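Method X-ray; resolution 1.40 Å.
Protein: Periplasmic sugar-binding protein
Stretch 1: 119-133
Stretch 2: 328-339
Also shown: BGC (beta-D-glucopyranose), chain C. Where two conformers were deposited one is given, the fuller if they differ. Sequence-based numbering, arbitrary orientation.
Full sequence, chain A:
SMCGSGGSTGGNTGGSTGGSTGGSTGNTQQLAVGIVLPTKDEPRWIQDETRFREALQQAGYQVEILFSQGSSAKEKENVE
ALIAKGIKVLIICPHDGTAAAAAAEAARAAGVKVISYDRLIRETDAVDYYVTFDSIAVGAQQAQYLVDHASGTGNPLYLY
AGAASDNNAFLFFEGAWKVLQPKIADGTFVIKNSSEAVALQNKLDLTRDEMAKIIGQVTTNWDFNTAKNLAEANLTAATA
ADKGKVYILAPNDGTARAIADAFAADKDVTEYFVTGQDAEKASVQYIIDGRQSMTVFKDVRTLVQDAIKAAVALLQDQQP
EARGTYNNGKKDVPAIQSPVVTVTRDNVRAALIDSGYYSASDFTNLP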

ATOM      1  N   ARG A 119      -2.001   6.337  -4.637  1.00  9.84           N
ATOM      2  CA  ARG A 119      -1.893   5.496  -5.826  1.00 11.50           C
ATOM      3  C   ARG A 119      -1.853   6.384  -7.037  1.00 13.45           C
ATOM      4  O   ARG A 119      -2.451   7.472  -7.046  1.00 11.41           O
ATOM      5  CB  ARG A 119      -3.108   4.583  -5.965  1.00  9.88           C
ATOM      6  CG  ARG A 119      -3.282   3.607  -4.843  1.00  9.80           C
ATOM      7  CD  ARG A 119      -4.590   2.867  -5.008  1.00  8.95           C
ATOM      8  NE  ARG A 119      -4.747   1.830  -4.018  1.00 10.65           N
ATOM      9  CZ  ARG A 119      -5.847   1.121  -3.848  1.00  9.92           C
ATOM     10  NH1 ARG A 119      -6.923   1.375  -4.580  1.00  9.73           N
ATOM     11  NH2 ARG A 119      -5.872   0.173  -2.932  1.00 11.09           N
ATOM     12  N   LEU A 120      -1.148   5.908  -8.056  1.00  8.88           N
ATOM     13  CA  LEU A 120      -0.919   6.671  -9.262  1.00 11.05           C
ATOM     14  C   LEU A 120      -1.944   6.369 -10.361  1.00 11.48           C
ATOM     15  O   LEU A 120      -2.173   5.224 -10.725  1.00 11.46           O
ATOM     16  CB  LEU A 120       0.495   6.343  -9.763  1.00 11.45           C
ATOM     17  CG  LEU A 120       1.046   7.162 -10.929  1.00 12.90           C
ATOM     18  CD1 LEU A 120       1.019   8.657 -10.641  1.00 14.64           C
ATOM     19  CD2 LEU A 120       2.443   6.659 -11.277  1.00 16.26           C
ATOM     20  N   ILE A 121      -2.554   7.424 -10.892  1.00  9.56           N
ATOM     21  CA  ILE A 121      -3.335   7.331 -12.123  1.00 10.92           C
ATOM     22  C   ILE A 121      -2.374   7.163 -13.285  1.00 13.21           C
ATOM     23  O   ILE A 121      -1.405   7.907 -13.409  1.00 11.36           O
ATOM     24  CB  ILE A 121      -4.192   8.592 -12.343  1.00  9.95           C
ATOM     25  CG1 ILE A 121      -5.251   8.652 -11.241  1.00 10.10           C
ATOM     26  CG2 ILE A 121      -4.849   8.544 -13.715  1.00 12.41           C
ATOM     27  CD1 ILE A 121      -6.156   9.859 -11.275  1.00 13.69           C
ATOM     28  N   ARG A 122      -2.663   6.193 -14.143  1.00 10.39           N
ATOM     29  CA  ARG A 122      -1.780   5.804 -15.230  1.00 10.36           C
ATOM     30  C   ARG A 122      -2.292   6.119 -16.609  1.00 12.67           C
ATOM     31  O   ARG A 122      -3.482   6.343 -16.802  1.00 12.88           O
ATOM     32  CB  ARG A 122      -1.477   4.312 -15.133  1.00 11.59           C
ATOM     33  CG  ARG A 122      -0.659   3.969 -13.897  1.00 14.13           C
ATOM     34  CD  ARG A 122      -0.304   2.496 -13.882  1.00 16.08           C
ATOM     35  NE  ARG A 122       0.820   2.201 -14.783  1.00 15.24           N
ATOM     36  CZ  ARG A 122       0.766   1.550 -15.929  1.00 20.40           C
ATOM     37  NH1 ARG A 122      -0.376   1.077 -16.419  1.00 23.11           N
ATOM     38  NH2 ARG A 122       1.906   1.375 -16.601  1.00 23.89           N
ATOM     39  N   GLU A 123      -1.355   6.153 -17.552  1.00 11.17           N
ATOM     40  CA  GLU A 123      -1.637   6.164 -19.005  1.00 11.63           C
ATOM     41  C   GLU A 123      -2.338   7.445 -19.450  1.00 12.00           C
ATOM     42  O   GLU A 123      -3.207   7.454 -20.334  1.00 16.89           O
ATOM     43  CB  GLU A 123      -2.428   4.929 -19.420  1.00 15.62           C
ATOM     44  CG  GLU A 123      -1.723   3.599 -19.167  1.00 15.58           C
ATOM     45  CD  GLU A 123      -0.321   3.472 -19.760  1.00 17.51           C
ATOM     46  OE1 GLU A 123       0.083   4.272 -20.623  1.00 20.99           O
ATOM     47  OE2 GLU A 123       0.394   2.534 -19.353  1.00 25.52           O
ATOM     48  N   THR A 124      -1.928   8.535 -18.826  1.00 12.15           N
ATOM     49  CA  THR A 124      -2.362   9.876 -19.213  1.00 12.20           C
ATOM     50  C   THR A 124      -1.402  10.927 -18.730  1.00 12.00           C
ATOM     51  O   THR A 124      -0.738  10.778 -17.704  1.00 13.89           O
ATOM     52  CB  THR A 124      -3.775  10.261 -18.709  1.00 14.14           C
ATOM     53  OG1 THR A 124      -4.077  11.600 -19.130  1.00 16.03           O
ATOM     54  CG2 THR A 124      -3.910  10.175 -17.207  1.00 13.12           C
ATOM     55  N   ASP A 125      -1.356  12.022 -19.465  1.00 13.76           N
ATOM     56  CA  ASP A 125      -0.534  13.129 -18.950  0.50 10.91           C
ATOM     57  C   ASP A 125      -1.355  14.128 -18.102  1.00 14.46           C
ATOM     58  O   ASP A 125      -0.790  15.100 -17.608  1.00 13.53           O
ATOM     59  CB  ASP A 125       0.318  13.794 -20.032  0.50 22.57           C
ATOM     60  CG  ASP A 125      -0.489  14.339 -21.151  0.50 41.20           C
ATOM     61  OD1 ASP A 125      -1.731  14.258 -21.095  0.50 49.53           O
ATOM     62  OD2 ASP A 125       0.131  14.846 -22.106  0.50 30.87           O
ATOM     63  N   ALA A 126      -2.629  13.812 -17.871  1.00 12.59           N
ATOM     64  CA  ALA A 126      -3.531  14.602 -17.051  1.00 13.42           C
ATOM     65  C   ALA A 126      -3.349  14.366 -15.561  1.00 13.62           C
ATOM     66  O   ALA A 126      -4.321  14.361 -14.832  1.00 16.96           O
ATOM     67  CB  ALA A 126      -4.991  14.325 -17.443  1.00 15.48           C
ATOM     68  N   VAL A 127      -2.120  14.173 -15.109  1.00 11.02           N
ATOM     69  CA  VAL A 127      -1.846  14.115 -13.680  1.00 10.52           C
ATOM     70  C   VAL A 127      -0.815  15.198 -13.373  1.00 10.70           C
ATOM     71  O   VAL A 127       0.270  15.178 -13.973  1.00 10.34           O
ATOM     72  CB  VAL A 127      -1.331  12.734 -13.237  1.00 11.40           C
ATOM     73  CG1 VAL A 127      -1.173  12.735 -11.736  1.00 13.20           C
ATOM     74  CG2 VAL A 127      -2.255  11.614 -13.706  1.00 14.62           C
ATOM     75  N   ASP A 128      -1.146  16.146 -12.492  1.00 10.90           N
ATOM     76  CA  ASP A 128      -0.229  17.264 -12.205  1.00  9.54           C
ATOM     77  C   ASP A 128       0.812  16.913 -11.147  1.00  9.26           C
ATOM     78  O   ASP A 128       1.976  17.252 -11.291  1.00 10.50           O
ATOM     79  CB  ASP A 128      -1.016  18.507 -11.836  1.00 10.90           C
ATOM     80  CG  ASP A 128      -1.884  18.950 -12.980  1.00 13.80           C
ATOM     81  OD1 ASP A 128      -1.324  19.350 -14.016  1.00 20.49           O
ATOM     82  OD2 ASP A 128      -3.109  18.817 -12.876  1.00 13.21           O
ATOM     83  N   TYR A 129       0.365  16.247 -10.082  1.00  9.70           N
ATOM     84  CA  TYR A 129       1.239  15.873  -8.937  1.00  9.56           C
ATOM     85  C   TYR A 129       0.826  14.520  -8.429  1.00  9.31           C
ATOM     86  O   TYR A 129      -0.332  14.095  -8.602  1.00  9.72           O
ATOM     87  CB  TYR A 129       1.173  16.910  -7.784  1.00 10.82           C
ATOM     88  CG  TYR A 129       1.603  18.251  -8.272  1.00 12.13           C
ATOM     89  CD1 TYR A 129       2.954  18.585  -8.333  1.00 13.66           C
ATOM     90  CD2 TYR A 129       0.666  19.146  -8.798  1.00 14.42           C
ATOM     91  CE1 TYR A 129       3.365  19.794  -8.870  1.00 17.74           C
ATOM     92  CE2 TYR A 129       1.068  20.352  -9.346  1.00 17.23           C
ATOM     93  CZ  TYR A 129       2.422  20.666  -9.374  1.00 20.28           C
ATOM     94  OH  TYR A 129       2.883  21.852  -9.883  1.00 25.88           O
ATOM     95  N   TYR A 130       1.766  13.890  -7.752  1.00  9.90           N
ATOM     96  CA  TYR A 130       1.537  12.617  -7.081  1.00  8.44           C
ATOM     97  C   TYR A 130       2.048  12.691  -5.627  1.00  9.39           C
ATOM     98  O   TYR A 130       3.251  12.756  -5.390  1.00 10.25           O
ATOM     99  CB  TYR A 130       2.264  11.506  -7.833  1.00 10.50           C
ATOM    100  CG  TYR A 130       2.075  10.107  -7.288  1.00  8.36           C
ATOM    101  CD1 TYR A 130       0.907   9.703  -6.660  1.00  8.91           C
ATOM    102  CD2 TYR A 130       3.082   9.172  -7.433  1.00  9.68           C
ATOM    103  CE1 TYR A 130       0.765   8.400  -6.191  1.00  8.37           C
ATOM    104  CE2 TYR A 130       2.954   7.872  -7.004  1.00  9.53           C
ATOM    105  CZ  TYR A 130       1.796   7.465  -6.391  1.00  8.20           C
ATOM    106  OH  TYR A 130       1.702   6.162  -5.984  1.00  9.44           O
ATOM    107  N   VAL A 131       1.118  12.679  -4.695  1.00  8.67           N
ATOM    108  CA  VAL A 131       1.418  12.646  -3.274  1.00  9.32           C
ATOM    109  C   VAL A 131       1.425  11.178  -2.869  1.00  8.29           C
ATOM    110  O   VAL A 131       0.434  10.478  -2.996  1.00  8.20           O
ATOM    111  CB  VAL A 131       0.357  13.417  -2.463  1.00  8.37           C
ATOM    112  CG1 VAL A 131       0.542  13.205  -0.970  1.00  9.51           C
ATOM    113  CG2 VAL A 131       0.393  14.897  -2.811  1.00  9.38           C
ATOM    114  N   THR A 132       2.575  10.727  -2.393  1.00  7.90           N
ATOM    115  CA  THR A 132       2.818   9.303  -2.192  1.00  7.05           C
ATOM    116  C   THR A 132       3.798   9.017  -1.059  1.00  6.99           C
ATOM    117  O   THR A 132       4.649   9.850  -0.719  1.00  8.45           O
ATOM    118  CB  THR A 132       3.337   8.664  -3.515  1.00  8.55           C
ATOM    119  OG1 THR A 132       3.434   7.241  -3.397  1.00  9.37           O
ATOM    120  CG2 THR A 132       4.732   9.209  -3.914  1.00  8.50           C
ATOM    121  N   PHE A 133       3.677   7.818  -0.509  1.00  7.74           N
ATOM    122  CA  PHE A 133       4.764   7.240   0.262  1.00  8.76           C
ATOM    123  C   PHE A 133       5.784   6.611  -0.677  1.00  7.89           C
ATOM    124  O   PHE A 133       5.525   6.357  -1.858  1.00  9.31           O
ATOM    125  CB  PHE A 133       4.255   6.184   1.225  1.00  8.93           C
ATOM    126  CG  PHE A 133       3.312   6.714   2.266  1.00  7.64           C
ATOM    127  CD1 PHE A 133       3.755   7.555   3.273  1.00  8.78           C
ATOM    128  CD2 PHE A 133       1.962   6.365   2.228  1.00  8.76           C
ATOM    129  CE1 PHE A 133       2.879   8.022   4.224  1.00  9.59           C
ATOM    130  CE2 PHE A 133       1.093   6.829   3.185  1.00  8.47           C
ATOM    131  CZ  PHE A 133       1.558   7.653   4.180  1.00  8.30           C
ATOM    132  N   ASN A 328       4.143   7.042 -15.032  1.00 10.02           N
ATOM    133  CA  ASN A 328       2.796   6.480 -15.046  1.00 11.25           C
ATOM    134  C   ASN A 328       2.407   5.840 -16.388  1.00 11.89           C
ATOM    135  O   ASN A 328       1.244   5.528 -16.610  1.00 11.11           O
ATOM    136  CB  ASN A 328       1.789   7.554 -14.632  1.00 10.38           C
ATOM    137  CG  ASN A 328       1.349   8.420 -15.782  1.00 10.56           C
ATOM    138  OD1 ASN A 328       2.030   8.504 -16.807  1.00 10.45           O
ATOM    139  ND2 ASN A 328       0.173   9.027 -15.651  1.00 11.41           N
ATOM    140  N   GLY A 329       3.401   5.589 -17.237  1.00 12.86           N
ATOM    141  CA  GLY A 329       3.178   5.022 -18.576  1.00 13.75           C
ATOM    142  C   GLY A 329       3.205   6.040 -19.703  1.00 13.50           C
ATOM    143  O   GLY A 329       3.530   5.720 -20.865  1.00 15.57           O
ATOM    144  N   LYS A 330       2.862   7.269 -19.355  1.00 12.18           N
ATOM    145  CA  LYS A 330       2.874   8.405 -20.299  0.50 11.72           C
ATOM    146  C   LYS A 330       3.684   9.618 -19.860  1.00 11.55           C
ATOM    147  O   LYS A 330       4.169  10.384 -20.711  1.00 13.07           O
ATOM    148  CB  LYS A 330       1.457   8.864 -20.602  0.50 14.82           C
ATOM    149  CG  LYS A 330       0.675   7.847 -21.412  0.50 19.12           C
ATOM    150  CD  LYS A 330       1.190   7.689 -22.836  0.50 25.22           C
ATOM    151  CE  LYS A 330       0.336   6.715 -23.644  0.50 30.84           C
ATOM    152  NZ  LYS A 330       0.613   5.309 -23.225  0.50 30.98           N
ATOM    153  N   LYS A 331       3.850   9.788 -18.553  1.00 10.57           N
ATOM    154  CA  LYS A 331       4.440  10.996 -17.995  1.00 12.83           C
ATOM    155  C   LYS A 331       5.227  10.626 -16.753  1.00 12.29           C
ATOM    156  O   LYS A 331       4.839   9.734 -16.016  1.00 11.25           O
ATOM    157  CB  LYS A 331       3.315  12.000 -17.654  1.00 15.01           C
ATOM    158  CG  LYS A 331       3.726  13.223 -16.859  1.00 15.71           C
ATOM    159  CD  LYS A 331       2.531  14.134 -16.663  1.00 17.41           C
ATOM    160  CE  LYS A 331       2.944  15.394 -15.956  1.00 20.55           C
ATOM    161  NZ  LYS A 331       1.816  16.332 -15.968  1.00 23.39           N
ATOM    162  N   ASP A 332       6.350  11.313 -16.558  1.00 11.76           N
ATOM    163  CA  ASP A 332       7.010  11.369 -15.261  1.00  9.76           C
ATOM    164  C   ASP A 332       6.321  12.395 -14.362  1.00 10.73           C
ATOM    165  O   ASP A 332       6.523  13.586 -14.482  1.00 13.29           O
ATOM    166  CB  ASP A 332       8.484  11.723 -15.430  1.00 11.52           C
ATOM    167  CG  ASP A 332       9.303  10.583 -16.027  1.00 13.67           C
ATOM    168  OD1 ASP A 332       8.853   9.406 -16.026  1.00 14.48           O
ATOM    169  OD2 ASP A 332      10.422  10.889 -16.489  1.00 21.44           O
ATOM    170  N   VAL A 333       5.450  11.913 -13.492  1.00 11.53           N
ATOM    171  CA  VAL A 333       4.597  12.807 -12.712  1.00 10.75           C
ATOM    172  C   VAL A 333       5.389  13.334 -11.521  1.00 10.66           C
ATOM    173  O   VAL A 333       5.952  12.536 -10.763  1.00 11.55           O
ATOM    174  CB  VAL A 333       3.347  12.061 -12.178  1.00  8.64           C
ATOM    175  CG1 VAL A 333       2.469  13.003 -11.339  1.00 11.18           C
ATOM    176  CG2 VAL A 333       2.564  11.415 -13.323  1.00 10.53           C
ATOM    177  N   PRO A 334       5.432  14.669 -11.345  1.00 10.90           N
ATOM    178  CA  PRO A 334       6.090  15.251 -10.176  1.00 11.44           C
ATOM    179  C   PRO A 334       5.559  14.687  -8.855  1.00 12.18           C
ATOM    180  O   PRO A 334       4.348  14.634  -8.633  1.00 12.55           O
ATOM    181  CB  PRO A 334       5.799  16.751 -10.308  1.00 10.74           C
ATOM    182  CG  PRO A 334       5.587  16.964 -11.769  1.00 15.77           C
ATOM    183  CD  PRO A 334       4.908  15.712 -12.247  1.00 14.94           C
ATOM    184  N   ALA A 335       6.489  14.278  -7.993  1.00 11.13           N
ATOM    185  CA  ALA A 335       6.156  13.544  -6.759  1.00 11.72           C
ATOM    186  C   ALA A 335       6.365  14.384  -5.515  1.00 11.06           C
ATOM    187  O   ALA A 335       7.263  15.211  -5.452  1.00 14.31           O
ATOM    188  CB  ALA A 335       7.001  12.297  -6.654  1.00 16.36           C
ATOM    189  N   ILE A 336       5.483  14.177  -4.542  1.00  8.98           N
ATOM    190  CA  ILE A 336       5.626  14.763  -3.209  1.00  9.96           C
ATOM    191  C   ILE A 336       5.641  13.495  -2.336  1.00  8.69           C
ATOM    192  O   ILE A 336       4.594  12.970  -1.951  1.00 11.45           O
ATOM    193  CB  ILE A 336       4.446  15.704  -2.866  1.00 10.81           C
ATOM    194  CG1 ILE A 336       4.366  16.854  -3.882  1.00 14.95           C
ATOM    195  CG2 ILE A 336       4.587  16.243  -1.449  1.00 14.08           C
ATOM    196  CD1 ILE A 336       3.130  17.739  -3.824  1.00 14.26           C
ATOM    197  N   GLN A 337       6.841  12.999  -2.063  1.00 12.20           N
ATOM    198  CA  GLN A 337       7.039  11.679  -1.470  1.00 10.43           C
ATOM    199  C   GLN A 337       7.448  11.792  -0.019  1.00 10.56           C
ATOM    200  O   GLN A 337       8.262  12.643   0.342  1.00 12.59           O
ATOM    201  CB  GLN A 337       8.112  10.917  -2.249  1.00 11.04           C
ATOM    202  CG  GLN A 337       8.343   9.484  -1.789  1.00  9.73           C
ATOM    203  CD  GLN A 337       9.591   8.850  -2.399  1.00 12.30           C
ATOM    204  OE1 GLN A 337       9.520   8.135  -3.410  1.00 17.17           O
ATOM    205  NE2 GLN A 337      10.739   9.144  -1.822  1.00 18.76           N
ATOM    206  N   SER A 338       6.903  10.864   0.768  1.00  9.74           N
ATOM    207  CA  SER A 338       7.061  10.761   2.227  1.00 12.38           C
ATOM    208  C   SER A 338       7.684   9.417   2.572  1.00 11.17           C
ATOM    209  O   SER A 338       7.402   8.434   1.876  1.00 10.01           O
ATOM    210  CB  SER A 338       5.663  10.882   2.912  1.00 14.18           C
ATOM    211  OG  SER A 338       5.420  12.224   3.169  1.00 37.28           O
ATOM    212  N   PRO A 339       8.540   9.361   3.620  1.00 10.89           N
ATOM    213  CA  PRO A 339       9.188   8.091   3.907  1.00 10.94           C
ATOM    214  C   PRO A 339       8.349   7.108   4.692  1.00  9.83           C
ATOM    215  O   PRO A 339       7.276   7.430   5.236  1.00 10.07           O
ATOM    216  CB  PRO A 339      10.408   8.496   4.732  1.00  9.78           C
ATOM    217  CG  PRO A 339      10.043   9.754   5.379  1.00 16.49           C
ATOM    218  CD  PRO A 339       9.181  10.459   4.370  1.00 14.62           C
TER
HETATM  219  C2  BGC C 402      -1.982   1.451  -0.145  1.00 11.07           C
HETATM  220  C3  BGC C 402      -1.783   0.551   1.058  1.00 13.47           C
HETATM  221  C4  BGC C 402      -3.050  -0.256   1.297  1.00 13.58           C
HETATM  222  C5  BGC C 402      -3.496  -0.975   0.023  1.00 13.95           C
HETATM  223  C6  BGC C 402      -4.838  -1.660   0.154  1.00 14.91           C
HETATM  224  C1  BGC C 402      -2.279   0.493  -1.286  1.00 14.99           C
HETATM  225  O1  BGC C 402      -2.263   1.119  -2.535  1.00 14.97           O
HETATM  226  O2  BGC C 402      -0.790   2.209  -0.375  1.00 11.61           O
HETATM  227  O3  BGC C 402      -1.479   1.376   2.180  1.00 11.14           O
HETATM  228  O4  BGC C 402      -2.759  -1.284   2.264  1.00 11.98           O
HETATM  229  O5  BGC C 402      -3.573  -0.065  -1.057  1.00 12.53           O
HETATM  230  O6  BGC C 402      -5.832  -0.786   0.693  1.00 11.95           O
HETATM  231  O   HOH W   1       1.442  17.476 -18.374  1.00 29.26           O

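How does Asn-328 tie the loop together? Its CA-to-CB bond points toward the other stretch, and chi1 of 85° (p) sets the amide where ND2 donates to Ile-121 O at 3.0 Å and to Thr-124 O at 2.8 Å, using both of its hydrogens. OD1 turns back to its own stretch, accepting from Lys-330 N (3.0 Å) and Lys-331 N (2.8 Å). The backbone joins in, with Glu-123 N donating to Asn-328 O at 2.8 Å.

Why do the two lysines differ in shape? Lys-331 is extended, all four chi angles t, which lets NZ reach Val-127 O at 2.8 Å; its bond to Asp-125 O, at 3.3 Å, is weak. Lys-330 bends (m, m, t, m), and its NZ forms a salt bridge with Glu-123 OE1 at 2.9 Å. The CA-to-CB bond of Glu-123 points away from the other stretch, but its m, m conformation folds the carboxylate back.

What holds the strands together? They run parallel: Tyr-130 N donates to Pro-334 O (2.8 Å) and Ile-336 N to Tyr-130 O (2.8 Å), a pattern continued through Thr-132.

Where do the apolar side chains meet? Val-333, chi1 t, places CG1 3.7 Å from Val-127 CG1 and CG2 4.1 Å from Leu-120 CD1. Further along, Ile-336 (m, t) brings CD1 within 4.1 Å of Val-131 CG2.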